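Local atomic coordinates of thiamine-monophosphate kinase (Stenotrophomonas maltophilia, PDB entry 6XEP), a protein that probably catalyses the ATP-dependent phosphorylation of thiamine monophosphate to thiamine diphosphate, the last step in making this cofactor. Residues D154-G159 with A237-A242; G159-V164 with A282-R287; L168-G173 with P251-L256; V241-D246 with G305-G310; V245-L250 with H314-A319. All blocks are in the same frame, centred on the assembly; numbering follows the deposited sequence. Where two conformers were deposited one is given.

Overall arrangement
All five contacts belong to the PurM-like C-terminal domain. Interactions 2, 4 and 5 share its mixed sheet, in which strands 277-282, 161-165, 301-308, 242-245 and 312-315 follow one another. Interactions 4 and 5 share Val245 and Asp246, their centres about 9 Å apart. Interaction 1 lies just off the strand ends, where 161-165 and 242-245 begin. Interaction 3 joins two helix starts, its centre about 27 Å from that of interaction 1. The first segments follow in the order 1 to 5 along the chain. Interaction 1 crosses 2 and 3, and 3 falls within the span of 2. The contacts join segments with 58 to 117 residues between them, and Arg238 of interaction 1 reaches the second subunit.

Interaction 1 of 5, residues D154-G159 with A237-A242; sequences DRAQLG and ARSNVA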
# COMPACT_ATOMS: atom_id res chain seq x y z
N ASP A 154 9.81 22.85 -5.08
CA ASP A 154 10.40 23.99 -4.38
C ASP A 154 11.43 24.74 -5.22
O ASP A 154 12.13 25.61 -4.69
CB ASP A 154 11.04 23.52 -3.06
CG ASP A 154 12.22 22.58 -3.26
OD1 ASP A 154 12.35 22.00 -4.35
OD2 ASP A 154 13.03 22.41 -2.33
N ARG A 155 11.49 24.50 -6.52
CA ARG A 155 12.56 25.08 -7.32
C ARG A 155 12.07 26.02 -8.41
O ARG A 155 12.81 26.31 -9.36
CB ARG A 155 13.43 23.97 -7.91
CG ARG A 155 14.19 23.22 -6.81
CD ARG A 155 15.23 22.27 -7.35
NE ARG A 155 16.06 21.75 -6.26
CZ ARG A 155 16.71 20.59 -6.31
NH1 ARG A 155 16.62 19.81 -7.39
NH2 ARG A 155 17.44 20.20 -5.26
N ALA A 156 10.85 26.54 -8.29
CA ALA A 156 10.43 27.59 -9.22
C ALA A 156 11.35 28.80 -9.08
O ALA A 156 11.83 29.10 -7.98
CB ALA A 156 8.98 27.98 -8.94
N GLN A 157 11.63 29.47 -10.19
CA GLN A 157 12.55 30.60 -10.23
C GLN A 157 11.79 31.86 -10.63
O GLN A 157 10.87 31.80 -11.45
CB GLN A 157 13.70 30.36 -11.21
CG GLN A 157 14.58 29.19 -10.82
CD GLN A 157 15.22 29.40 -9.48
OE1 GLN A 157 15.90 30.41 -9.26
NE2 GLN A 157 15.00 28.47 -8.56
N LEU A 158 12.20 32.99 -10.07
CA LEU A 158 11.65 34.27 -10.49
C LEU A 158 11.78 34.42 -12.00
O LEU A 158 12.83 34.10 -12.58
CB LEU A 158 12.35 35.42 -9.76
CG LEU A 158 12.21 35.42 -8.24
CD1 LEU A 158 12.85 36.67 -7.63
CD2 LEU A 158 10.76 35.32 -7.80
N GLY A 159 10.72 34.92 -12.64
CA GLY A 159 10.69 35.04 -14.08
C GLY A 159 10.24 33.81 -14.85
O GLY A 159 10.06 33.91 -16.08
N ALA A 237 4.42 28.23 -2.35
CA ALA A 237 4.85 28.17 -0.96
C ALA A 237 6.23 27.52 -0.83
O ALA A 237 7.14 28.08 -0.22
CB ALA A 237 3.81 27.43 -0.12
N ARG A 238 6.41 26.34 -1.44
CA ARG A 238 7.67 25.64 -1.29
C ARG A 238 8.83 26.39 -1.95
O ARG A 238 9.95 26.34 -1.45
CB ARG A 238 7.54 24.22 -1.86
CG ARG A 238 6.47 23.39 -1.14
CD ARG A 238 7.03 22.66 0.06
NE ARG A 238 7.91 21.59 -0.41
CZ ARG A 238 9.23 21.61 -0.33
NH1 ARG A 238 9.83 22.64 0.25
NH2 ARG A 238 9.95 20.61 -0.82
N SER A 239 8.57 27.11 -3.04
CA SER A 239 9.61 27.86 -3.74
C SER A 239 9.80 29.28 -3.19
O SER A 239 10.73 29.96 -3.62
CB SER A 239 9.30 27.95 -5.25
OG SER A 239 9.18 26.64 -5.84
N ASN A 240 8.95 29.73 -2.26
CA ASN A 240 9.03 31.08 -1.67
C ASN A 240 8.88 32.18 -2.74
O ASN A 240 9.65 33.15 -2.79
CB ASN A 240 10.35 31.27 -0.90
CG ASN A 240 10.36 32.54 -0.02
OD1 ASN A 240 9.34 32.91 0.56
ND2 ASN A 240 11.52 33.17 0.09
N VAL A 241 7.85 32.04 -3.58
CA VAL A 241 7.61 32.97 -4.69
C VAL A 241 6.12 33.22 -4.82
O VAL A 241 5.29 32.52 -4.25
CB VAL A 241 8.15 32.44 -6.03
CG1 VAL A 241 9.66 32.25 -5.97
CG2 VAL A 241 7.40 31.14 -6.42
N ALA A 242 5.78 34.24 -5.61
CA ALA A 242 4.40 34.40 -6.04
C ALA A 242 4.19 33.69 -7.36
O ALA A 242 5.08 33.63 -8.23
CB ALA A 242 4.03 35.88 -6.21
O HOH W 1 12.78 23.18 0.13
O HOH W 2 12.58 30.07 -5.45
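Asp154 and Ser239 bring the two backbones closest, with Asp154 CA 4.0 Å from Ser239 CA. Segment 154-159 is an irregular loop, yet it runs within 9° of the end-to-end direction of 238-241. Helix 228-239 finishes here in a Schellman motif, with Asn240 at positive phi and Asn240 N bonded back to Ala237 O. The loop of the PurM-like C-terminal domain that leads into strand 161-165 packs on this helix end.

Ser239 OG is the polar centre. Its chi1 of -58° sets OG anti to the carbonyl carbon, and it accepts a hydrogen bond from Ala156 N at 3.0 Å. Ser239 OG also bonds to the backbone O of Arg153, a predicted ATP-binding residue. Ala156 CB rests against the same hydroxyl, 3.4 Å from Ser239 OG. A water donates to both Ala156 O and Ser239 O.

Asp154 CB lies over one face of the Arg238 guanidinium, toward its rim. The salt bridge from Asp154 OD2 to Arg238 NH2 is long, at 3.9 Å. A second water links Asp154 OD2 to Arg238 NH1. Both charges have stronger partners: Asp154 pairs with Arg152, and Arg238 NE with Asp37 of the second subunit, a predicted magnesium ligand. Farther along, Leu158 and Val241 pass side by side, pointing opposite ways, with Leu158 CD2 3.7 Å from Val241 CG1.

Interaction 2 of 5, residues G159-V164 with A282-R287; sequences GDDIWV and AAADQR
Asp161 meets both the backbone of Ala282 and the side chain of Arg287. Its CB lies 3.9 Å from Ala282 O. Chi1 of -63° puts CG beside the backbone N, and CG lies 3.5 Å from Arg287 NE. At the tip the carboxylate divides its work. Asp161 OD1 accepts from Arg287 NH2 at 3.0 Å, and Asp161 OD2 accepts from Arg287 NE at 2.8 Å. The guanidinium therefore grips the carboxylate side-on, with one nitrogen to each oxygen. Both bonds are nearly straight and meet the syn sides of the oxygens, though somewhat out of the carboxylate plane, while both oxygens lie close to the guanidinium plane. Two such bonds fix how the two groups are turned, with their planes 33° apart.

Asp161 OD2 also receives a bond from a water, which donates to Ala283 O as well and accepts from Trp163 NE1 in the plane of the indole.

The backbones form an antiparallel hydrogen-bonded pair, with bonds from Asp161 N to Ala282 O and from Ala282 N to Asp161 O. Here the inner strands 161-165 and 277-282 of the mixed PurM-like sheet meet, one starting and the other ending. After Ala282 the chain turns through the 3-10 segment 284-286, and Gln286 is the N-cap residue of helix 287-297.

Trp163 packs beside the same arginine. Arg287 CG approaches the indole edge, 3.9 Å from Trp163 CZ2. The indole also meets Phe280 and His291. Asp160 turns its OD2 to Thr281, His219 and Gln157 N, and Arg287 NH2 lies close to the like-charged Arg303.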
# COMPACT_ATOMS: atom_id res chain seq x y z
N GLY A 159 10.72 34.92 -12.64
CA GLY A 159 10.69 35.04 -14.08
C GLY A 159 10.24 33.81 -14.85
O GLY A 159 10.06 33.91 -16.08
N ASP A 160 10.02 32.67 -14.20
CA ASP A 160 9.55 31.48 -14.91
C ASP A 160 8.17 31.71 -15.51
O ASP A 160 7.33 32.44 -14.96
CB ASP A 160 9.45 30.28 -13.96
CG ASP A 160 10.79 29.63 -13.67
OD1 ASP A 160 11.82 30.07 -14.23
OD2 ASP A 160 10.81 28.66 -12.87
N ASP A 161 7.92 31.07 -16.65
CA ASP A 161 6.55 30.85 -17.10
C ASP A 161 5.92 29.71 -16.30
O ASP A 161 6.61 28.78 -15.87
CB ASP A 161 6.50 30.47 -18.58
CG ASP A 161 7.01 31.56 -19.50
OD1 ASP A 161 6.75 32.75 -19.21
OD2 ASP A 161 7.66 31.23 -20.53
N ILE A 162 4.61 29.77 -16.13
CA ILE A 162 3.82 28.67 -15.58
C ILE A 162 3.10 27.99 -16.73
O ILE A 162 2.52 28.68 -17.59
CB ILE A 162 2.82 29.18 -14.52
CG1 ILE A 162 3.55 29.94 -13.40
CG2 ILE A 162 2.04 28.01 -13.90
CD1 ILE A 162 2.58 30.51 -12.37
N TRP A 163 3.11 26.66 -16.74
CA TRP A 163 2.51 25.84 -17.80
C TRP A 163 1.60 24.79 -17.18
O TRP A 163 1.81 24.38 -16.04
CB TRP A 163 3.56 25.09 -18.63
CG TRP A 163 4.50 25.96 -19.42
CD1 TRP A 163 5.61 26.61 -18.96
CD2 TRP A 163 4.40 26.28 -20.82
NE1 TRP A 163 6.20 27.31 -19.98
CE2 TRP A 163 5.49 27.11 -21.13
CE3 TRP A 163 3.50 25.92 -21.83
CZ2 TRP A 163 5.71 27.61 -22.43
CZ3 TRP A 163 3.71 26.41 -23.11
CH2 TRP A 163 4.81 27.26 -23.40
N VAL A 164 0.62 24.32 -17.95
CA VAL A 164 -0.19 23.19 -17.51
C VAL A 164 -0.53 22.31 -18.70
O VAL A 164 -0.70 22.79 -19.83
CB VAL A 164 -1.47 23.66 -16.76
CG1 VAL A 164 -2.44 24.36 -17.71
CG2 VAL A 164 -2.13 22.48 -16.04
N ALA A 282 8.97 26.87 -15.96
CA ALA A 282 10.12 26.77 -16.84
C ALA A 282 10.65 28.16 -17.15
O ALA A 282 9.89 29.13 -17.18
CB ALA A 282 9.79 26.04 -18.15
N ALA A 283 11.95 28.25 -17.39
CA ALA A 283 12.53 29.51 -17.83
C ALA A 283 11.83 30.00 -19.09
O ALA A 283 11.41 29.21 -19.94
CB ALA A 283 14.03 29.33 -18.10
N ALA A 284 11.72 31.34 -19.22
CA ALA A 284 11.01 31.92 -20.36
C ALA A 284 11.62 31.52 -21.70
O ALA A 284 10.92 31.50 -22.73
CB ALA A 284 10.96 33.44 -20.25
N ASP A 285 12.91 31.22 -21.73
CA ASP A 285 13.53 30.86 -23.00
C ASP A 285 13.26 29.42 -23.42
O ASP A 285 13.76 29.00 -24.48
CB ASP A 285 15.04 31.17 -22.96
CG ASP A 285 15.81 30.29 -21.99
OD1 ASP A 285 17.05 30.42 -21.93
OD2 ASP A 285 15.22 29.46 -21.30
N GLN A 286 12.46 28.67 -22.66
CA GLN A 286 12.02 27.34 -23.04
C GLN A 286 10.72 27.33 -23.84
O GLN A 286 10.19 26.25 -24.12
CB GLN A 286 11.85 26.45 -21.80
CG GLN A 286 13.13 26.24 -21.01
CD GLN A 286 14.22 25.62 -21.85
OE1 GLN A 286 14.06 24.53 -22.39
NE2 GLN A 286 15.34 26.33 -21.98
N ARG A 287 10.19 28.50 -24.23
CA ARG A 287 8.86 28.52 -24.84
C ARG A 287 8.84 27.74 -26.14
O ARG A 287 7.95 26.90 -26.35
CB ARG A 287 8.39 29.96 -25.08
CG ARG A 287 7.84 30.59 -23.82
CD ARG A 287 7.49 32.04 -24.08
NE ARG A 287 7.22 32.74 -22.83
CZ ARG A 287 6.82 34.01 -22.78
NH1 ARG A 287 6.62 34.69 -23.92
NH2 ARG A 287 6.61 34.58 -21.60
O HOH W 3 12.94 33.17 -17.36
O HOH W 4 8.67 28.66 -20.63

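Interaction 3 of 5, residues L168-G173 with P251-L256; sequences LGDAAG and PISHAL
Pro251 starts the contact by accepting a hydrogen bond on its O from Leu168 N, at 3.0 Å. Its ring also meets the leucine, with Pro251 CG 4.4 Å from Leu168 CG. Ile252 takes little part, its side chain turning to Ala269 of helix 262-271.

Ser253 carries the polar link. Its OG donates to Asp170 OD1 at 2.6 Å, on the syn side of the carboxylate and somewhat out of its plane. The same OG accepts from Leu256 N at 3.1 Å, the capping bond of helix 254-259. Ser253 is thus the N-cap residue of one helix and bonds to Asp170, the residue that follows Gly169, the N-cap of helix 170-179. A water ties the two helix starts again. It donates to Leu168 O and Asp170 OD1 and accepts from Ser253 N. Asp170 OD2 pairs with Arg200 and bonds to Thr167 OG1.

Leu256 completes the contact with its branches spread over Leu168 O and the glycines. Chi1 of -174° places CG anti to the backbone N. Leu256 CD2 lies 3.5 Å from Leu168 O and also packs on Gly169 C. Leu256 CD1 reaches Gly173 CA at 3.9 Å.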
# COMPACT_ATOMS: atom_id res chain seq x y z
N LEU A 168 -8.25 21.74 -17.96
CA LEU A 168 -8.54 21.84 -16.54
C LEU A 168 -10.04 21.96 -16.32
O LEU A 168 -10.71 22.75 -17.00
CB LEU A 168 -7.85 23.06 -15.92
CG LEU A 168 -6.32 22.98 -15.86
CD1 LEU A 168 -5.77 24.31 -15.29
CD2 LEU A 168 -5.88 21.81 -15.00
N GLY A 169 -10.55 21.19 -15.35
CA GLY A 169 -11.91 21.36 -14.88
C GLY A 169 -12.91 20.36 -15.43
O GLY A 169 -14.08 20.39 -15.00
N ASP A 170 -12.50 19.50 -16.35
CA ASP A 170 -13.44 18.56 -16.96
C ASP A 170 -14.06 17.63 -15.92
O ASP A 170 -15.29 17.41 -15.90
CB ASP A 170 -12.72 17.72 -18.00
CG ASP A 170 -12.33 18.50 -19.23
OD1 ASP A 170 -12.95 19.56 -19.52
OD2 ASP A 170 -11.42 18.03 -19.92
N ALA A 171 -13.23 17.03 -15.08
CA ALA A 171 -13.76 16.11 -14.07
C ALA A 171 -14.74 16.83 -13.15
O ALA A 171 -15.82 16.31 -12.85
CB ALA A 171 -12.60 15.48 -13.28
N ALA A 172 -14.38 18.03 -12.69
CA ALA A 172 -15.27 18.80 -11.83
C ALA A 172 -16.58 19.11 -12.55
O ALA A 172 -17.65 19.07 -11.94
CB ALA A 172 -14.61 20.10 -11.39
N GLY A 173 -16.50 19.42 -13.84
CA GLY A 173 -17.72 19.65 -14.62
C GLY A 173 -18.61 18.43 -14.68
O GLY A 173 -19.83 18.53 -14.48
N PRO A 251 -6.54 26.35 -20.15
CA PRO A 251 -7.05 25.45 -21.20
C PRO A 251 -8.38 24.83 -20.78
O PRO A 251 -8.43 24.00 -19.87
CB PRO A 251 -5.94 24.40 -21.32
CG PRO A 251 -5.33 24.36 -19.96
CD PRO A 251 -5.34 25.80 -19.51
N ILE A 252 -9.44 25.22 -21.46
CA ILE A 252 -10.78 24.74 -21.13
C ILE A 252 -11.29 23.95 -22.33
O ILE A 252 -11.27 24.44 -23.47
CB ILE A 252 -11.70 25.92 -20.75
CG1 ILE A 252 -11.24 26.48 -19.39
CG2 ILE A 252 -13.16 25.47 -20.66
CD1 ILE A 252 -11.89 27.76 -18.96
N SER A 253 -11.73 22.72 -22.07
CA SER A 253 -12.11 21.84 -23.16
C SER A 253 -13.38 22.34 -23.85
O SER A 253 -14.16 23.13 -23.30
CB SER A 253 -12.33 20.42 -22.65
OG SER A 253 -13.51 20.33 -21.89
N HIS A 254 -13.57 21.87 -25.08
CA HIS A 254 -14.80 22.15 -25.81
C HIS A 254 -16.02 21.78 -24.98
O HIS A 254 -16.95 22.58 -24.82
CB HIS A 254 -14.79 21.37 -27.13
CG HIS A 254 -16.01 21.59 -27.97
ND1 HIS A 254 -16.13 22.66 -28.82
CD2 HIS A 254 -17.15 20.87 -28.09
CE1 HIS A 254 -17.30 22.59 -29.44
NE2 HIS A 254 -17.94 21.52 -29.01
N ALA A 255 -16.01 20.56 -24.43
CA ALA A 255 -17.18 20.06 -23.71
C ALA A 255 -17.47 20.88 -22.46
O ALA A 255 -18.63 21.19 -22.16
CB ALA A 255 -16.99 18.59 -23.36
N LEU A 256 -16.42 21.23 -21.71
CA LEU A 256 -16.63 22.02 -20.50
C LEU A 256 -17.20 23.38 -20.85
O LEU A 256 -18.18 23.82 -20.23
CB LEU A 256 -15.31 22.15 -19.73
CG LEU A 256 -15.47 22.84 -18.36
CD1 LEU A 256 -16.44 22.04 -17.49
CD2 LEU A 256 -14.14 23.00 -17.64
O HOH W 5 -11.54 21.74 -19.62

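Interaction 4 of 5, residues V241-D246 with G305-G310; sequences VAAHVD and GRIADG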
# COMPACT_ATOMS: atom_id res chain seq x y z
N VAL A 241 7.85 32.04 -3.58
CA VAL A 241 7.61 32.97 -4.69
C VAL A 241 6.12 33.22 -4.82
O VAL A 241 5.29 32.52 -4.25
CB VAL A 241 8.15 32.44 -6.03
CG1 VAL A 241 9.66 32.25 -5.97
CG2 VAL A 241 7.40 31.14 -6.42
N ALA A 242 5.78 34.24 -5.61
CA ALA A 242 4.40 34.40 -6.04
C ALA A 242 4.19 33.69 -7.36
O ALA A 242 5.08 33.63 -8.23
CB ALA A 242 4.03 35.88 -6.21
N ALA A 243 2.99 33.14 -7.52
CA ALA A 243 2.53 32.60 -8.79
C ALA A 243 1.36 33.43 -9.28
O ALA A 243 0.40 33.68 -8.54
CB ALA A 243 2.12 31.13 -8.64
N HIS A 244 1.44 33.89 -10.52
CA HIS A 244 0.38 34.71 -11.09
C HIS A 244 -0.26 33.90 -12.22
O HIS A 244 0.45 33.40 -13.08
CB HIS A 244 0.93 36.04 -11.59
CG HIS A 244 1.24 37.01 -10.49
ND1 HIS A 244 0.34 37.96 -10.07
CD2 HIS A 244 2.32 37.14 -9.69
CE1 HIS A 244 0.87 38.67 -9.08
NE2 HIS A 244 2.07 38.18 -8.83
N VAL A 245 -1.58 33.75 -12.17
CA VAL A 245 -2.34 32.99 -13.17
C VAL A 245 -3.24 33.95 -13.94
O VAL A 245 -4.00 34.72 -13.34
CB VAL A 245 -3.20 31.89 -12.52
CG1 VAL A 245 -4.11 31.25 -13.57
CG2 VAL A 245 -2.34 30.85 -11.87
N ASP A 246 -3.17 33.89 -15.26
CA ASP A 246 -4.12 34.61 -16.10
C ASP A 246 -5.29 33.68 -16.39
O ASP A 246 -5.15 32.72 -17.16
CB ASP A 246 -3.50 35.09 -17.39
CG ASP A 246 -4.52 35.79 -18.25
OD1 ASP A 246 -5.09 36.79 -17.76
OD2 ASP A 246 -4.79 35.31 -19.36
N GLY A 305 0.71 31.58 -16.97
CA GLY A 305 1.07 32.53 -15.94
C GLY A 305 2.56 32.67 -15.80
O GLY A 305 3.33 32.28 -16.68
N ARG A 306 2.97 33.23 -14.65
CA ARG A 306 4.36 33.59 -14.43
C ARG A 306 4.67 33.53 -12.94
O ARG A 306 3.78 33.67 -12.09
CB ARG A 306 4.68 34.99 -14.95
CG ARG A 306 3.97 36.07 -14.17
CD ARG A 306 3.92 37.40 -14.88
NE ARG A 306 3.00 38.31 -14.20
CZ ARG A 306 3.32 39.08 -13.17
NH1 ARG A 306 4.56 39.09 -12.70
NH2 ARG A 306 2.41 39.87 -12.61
N ILE A 307 5.94 33.28 -12.63
CA ILE A 307 6.47 33.29 -11.27
C ILE A 307 7.13 34.64 -11.04
O ILE A 307 7.85 35.13 -11.92
CB ILE A 307 7.48 32.14 -11.07
CG1 ILE A 307 6.80 30.78 -11.24
CG2 ILE A 307 8.17 32.25 -9.69
CD1 ILE A 307 5.82 30.45 -10.14
N ALA A 308 6.88 35.25 -9.88
CA ALA A 308 7.32 36.62 -9.64
C ALA A 308 7.61 36.82 -8.15
O ALA A 308 7.26 35.98 -7.31
CB ALA A 308 6.28 37.65 -10.09
N ASP A 309 8.25 37.95 -7.86
CA ASP A 309 8.48 38.37 -6.48
C ASP A 309 7.15 38.47 -5.74
O ASP A 309 6.13 38.86 -6.31
CB ASP A 309 9.18 39.73 -6.48
CG ASP A 309 9.76 40.10 -5.13
OD1 ASP A 309 9.79 39.22 -4.25
OD2 ASP A 309 10.19 41.27 -4.99
N GLY A 310 7.17 38.14 -4.44
CA GLY A 310 5.97 38.19 -3.61
C GLY A 310 5.63 36.84 -3.00
O GLY A 310 6.51 35.97 -2.86
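His244 and Arg306 stack flat across two neighbouring strands. Arg306 NH2 sits over the centre of the imidazole, 3.7 Å above its plane, and the two planes are only 10° apart. The arginine chain is extended from CG to NE, and chi4 of 86° then turns CZ out of that line, toward the ring. Ala308 CB approaches the same imidazole at 4.0 Å from His244 CD2.

Next come the backbone bonds that set this pairing. His244 and Arg306 form a hydrogen-bonded pair, as do Ala242 and Ala308, and each has a bond in both directions. His244 N reaches Arg306 O at 2.8 Å. The non-hydrogen-bonded pairs are Ala243 with Ile307 and Val245 with Gly305. At the last of these, Gly305 CA comes 3.1 Å from His244 O in a CA-H...O contact. Strands 242-245 and 301-308 are antiparallel neighbours in the mixed sheet of the PurM-like C-terminal domain.

The face bearing Ala243, Val245 and Ile307 is apolar. Ile307 CG2 packs on Val241 CG2 at 3.5 Å, and Ile307 CD1 lies 4.0 Å from Ala243 CB. Outside these segments, Leu232 of helix 228-239 packs on Ala243 and Val245, and Ile162 of strand 161-165 packs on Ala243 and Ile307. The ring of His314, on the next strand, stacks on the other face of the His244 imidazole.

Interaction 5 of 5, residues V245-L250 with H314-A319; sequences VDADSL and HVDGEA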
# COMPACT_ATOMS: atom_id res chain seq x y z
N VAL A 245 -1.58 33.75 -12.17
CA VAL A 245 -2.34 32.99 -13.17
C VAL A 245 -3.24 33.95 -13.94
O VAL A 245 -4.00 34.72 -13.34
CB VAL A 245 -3.20 31.89 -12.52
CG1 VAL A 245 -4.11 31.25 -13.57
CG2 VAL A 245 -2.34 30.85 -11.87
N ASP A 246 -3.17 33.89 -15.26
CA ASP A 246 -4.12 34.61 -16.10
C ASP A 246 -5.29 33.68 -16.39
O ASP A 246 -5.15 32.72 -17.16
CB ASP A 246 -3.50 35.09 -17.39
CG ASP A 246 -4.52 35.79 -18.25
OD1 ASP A 246 -5.09 36.79 -17.76
OD2 ASP A 246 -4.79 35.31 -19.36
N ALA A 247 -6.43 33.95 -15.75
CA ALA A 247 -7.55 33.02 -15.85
C ALA A 247 -8.01 32.85 -17.29
O ALA A 247 -8.43 31.76 -17.67
CB ALA A 247 -8.71 33.49 -14.97
N ASP A 248 -7.94 33.92 -18.09
CA ASP A 248 -8.40 33.83 -19.47
C ASP A 248 -7.59 32.83 -20.29
O ASP A 248 -8.08 32.36 -21.31
CB ASP A 248 -8.33 35.20 -20.16
CG ASP A 248 -9.35 36.21 -19.63
OD1 ASP A 248 -10.35 35.82 -19.02
OD2 ASP A 248 -9.13 37.42 -19.85
N SER A 249 -6.37 32.50 -19.86
CA SER A 249 -5.46 31.62 -20.59
C SER A 249 -5.63 30.15 -20.26
O SER A 249 -4.99 29.30 -20.89
CB SER A 249 -4.01 31.99 -20.29
OG SER A 249 -3.75 33.33 -20.69
N LEU A 250 -6.43 29.83 -19.26
CA LEU A 250 -6.54 28.45 -18.83
C LEU A 250 -7.07 27.58 -19.97
O LEU A 250 -7.97 28.01 -20.71
CB LEU A 250 -7.46 28.36 -17.62
CG LEU A 250 -6.99 29.05 -16.33
CD1 LEU A 250 -8.04 28.85 -15.24
CD2 LEU A 250 -5.64 28.50 -15.90
N HIS A 314 -1.95 33.99 -7.31
CA HIS A 314 -2.80 35.10 -7.68
C HIS A 314 -3.60 34.68 -8.90
O HIS A 314 -3.11 33.91 -9.73
CB HIS A 314 -2.01 36.36 -8.04
CG HIS A 314 -1.15 36.89 -6.94
ND1 HIS A 314 -0.11 36.17 -6.38
CD2 HIS A 314 -1.11 38.11 -6.35
CE1 HIS A 314 0.50 36.91 -5.47
NE2 HIS A 314 -0.09 38.09 -5.43
N VAL A 315 -4.82 35.18 -8.98
CA VAL A 315 -5.63 35.08 -10.19
C VAL A 315 -5.92 36.49 -10.64
O VAL A 315 -6.50 37.28 -9.88
CB VAL A 315 -6.95 34.31 -9.97
CG1 VAL A 315 -7.72 34.25 -11.28
CG2 VAL A 315 -6.70 32.90 -9.44
N ASP A 316 -5.52 36.81 -11.87
CA ASP A 316 -5.74 38.15 -12.41
C ASP A 316 -5.27 39.22 -11.42
O ASP A 316 -5.93 40.24 -11.21
CB ASP A 316 -7.21 38.33 -12.78
CG ASP A 316 -7.67 37.30 -13.82
OD1 ASP A 316 -6.81 36.59 -14.41
OD2 ASP A 316 -8.90 37.18 -14.03
N GLY A 317 -4.13 38.96 -10.77
CA GLY A 317 -3.49 39.92 -9.90
C GLY A 317 -3.86 39.85 -8.42
O GLY A 317 -3.22 40.52 -7.60
N GLU A 318 -4.87 39.06 -8.05
CA GLU A 318 -5.37 39.06 -6.68
C GLU A 318 -5.05 37.73 -6.00
O GLU A 318 -5.33 36.67 -6.56
CB GLU A 318 -6.88 39.29 -6.67
CG GLU A 318 -7.47 39.35 -5.27
CD GLU A 318 -6.79 40.40 -4.41
OE1 GLU A 318 -7.06 41.59 -4.62
OE2 GLU A 318 -5.98 40.02 -3.54
N ALA A 319 -4.49 37.79 -4.79
CA ALA A 319 -4.19 36.57 -4.06
C ALA A 319 -5.21 36.24 -2.98
O ALA A 319 -5.34 35.07 -2.60
CB ALA A 319 -2.80 36.64 -3.41
O HOH W 6 -10.57 36.21 -16.13
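Val245 and Val315 form a parallel beta bridge, with Val245 CA 4.9 Å from Val315 CA, in which Val245 N donates to His314 O and Asp316 N returns a nearly straight bond to Val245 O.

Asp316 joins the two turns that follow the bridge. Chi1 of -59° sets its CG beside the backbone N and within 4.1 Å of Ala247 N. Asp316 OD1 accepts from Ala247 N at 3.0 Å, met on the syn side and close to the carboxylate plane, so the turn residue holds the first residue of the 3-10 segment 247-249. Asp316 OD2 takes a bond from a water that also donates to Asp248 OD1, and it has a long, weak pairing with Arg266.

Asp246 OD1 comes 3.8 Å from Asp316 OD1, a close approach of like charges. The other oxygen of Asp246 is bound: Ser249 OG donates to the anti lone pair of Asp246 OD2 at 2.6 Å. Ala247 CB packs on Val315 CG1 at 3.9 Å.

Beyond the bridge both chains leave the sheet. Segment 314-319 folds back through a type I' beta turn from Val315 to Glu318. Both Asp316 and Gly317 have positive phi, and the backbones of Val315 and Glu318 bond to each other in both directions.

Strand 312-315 is the outermost strand of the sheet within this chain, and 242-245 lies between it and 301-308. Helix 262-271 reaches the contact through Arg266, which touches Ala247 and Val315. Helix 228-239 packs Leu232 on Val245 and Leu229 on Val315.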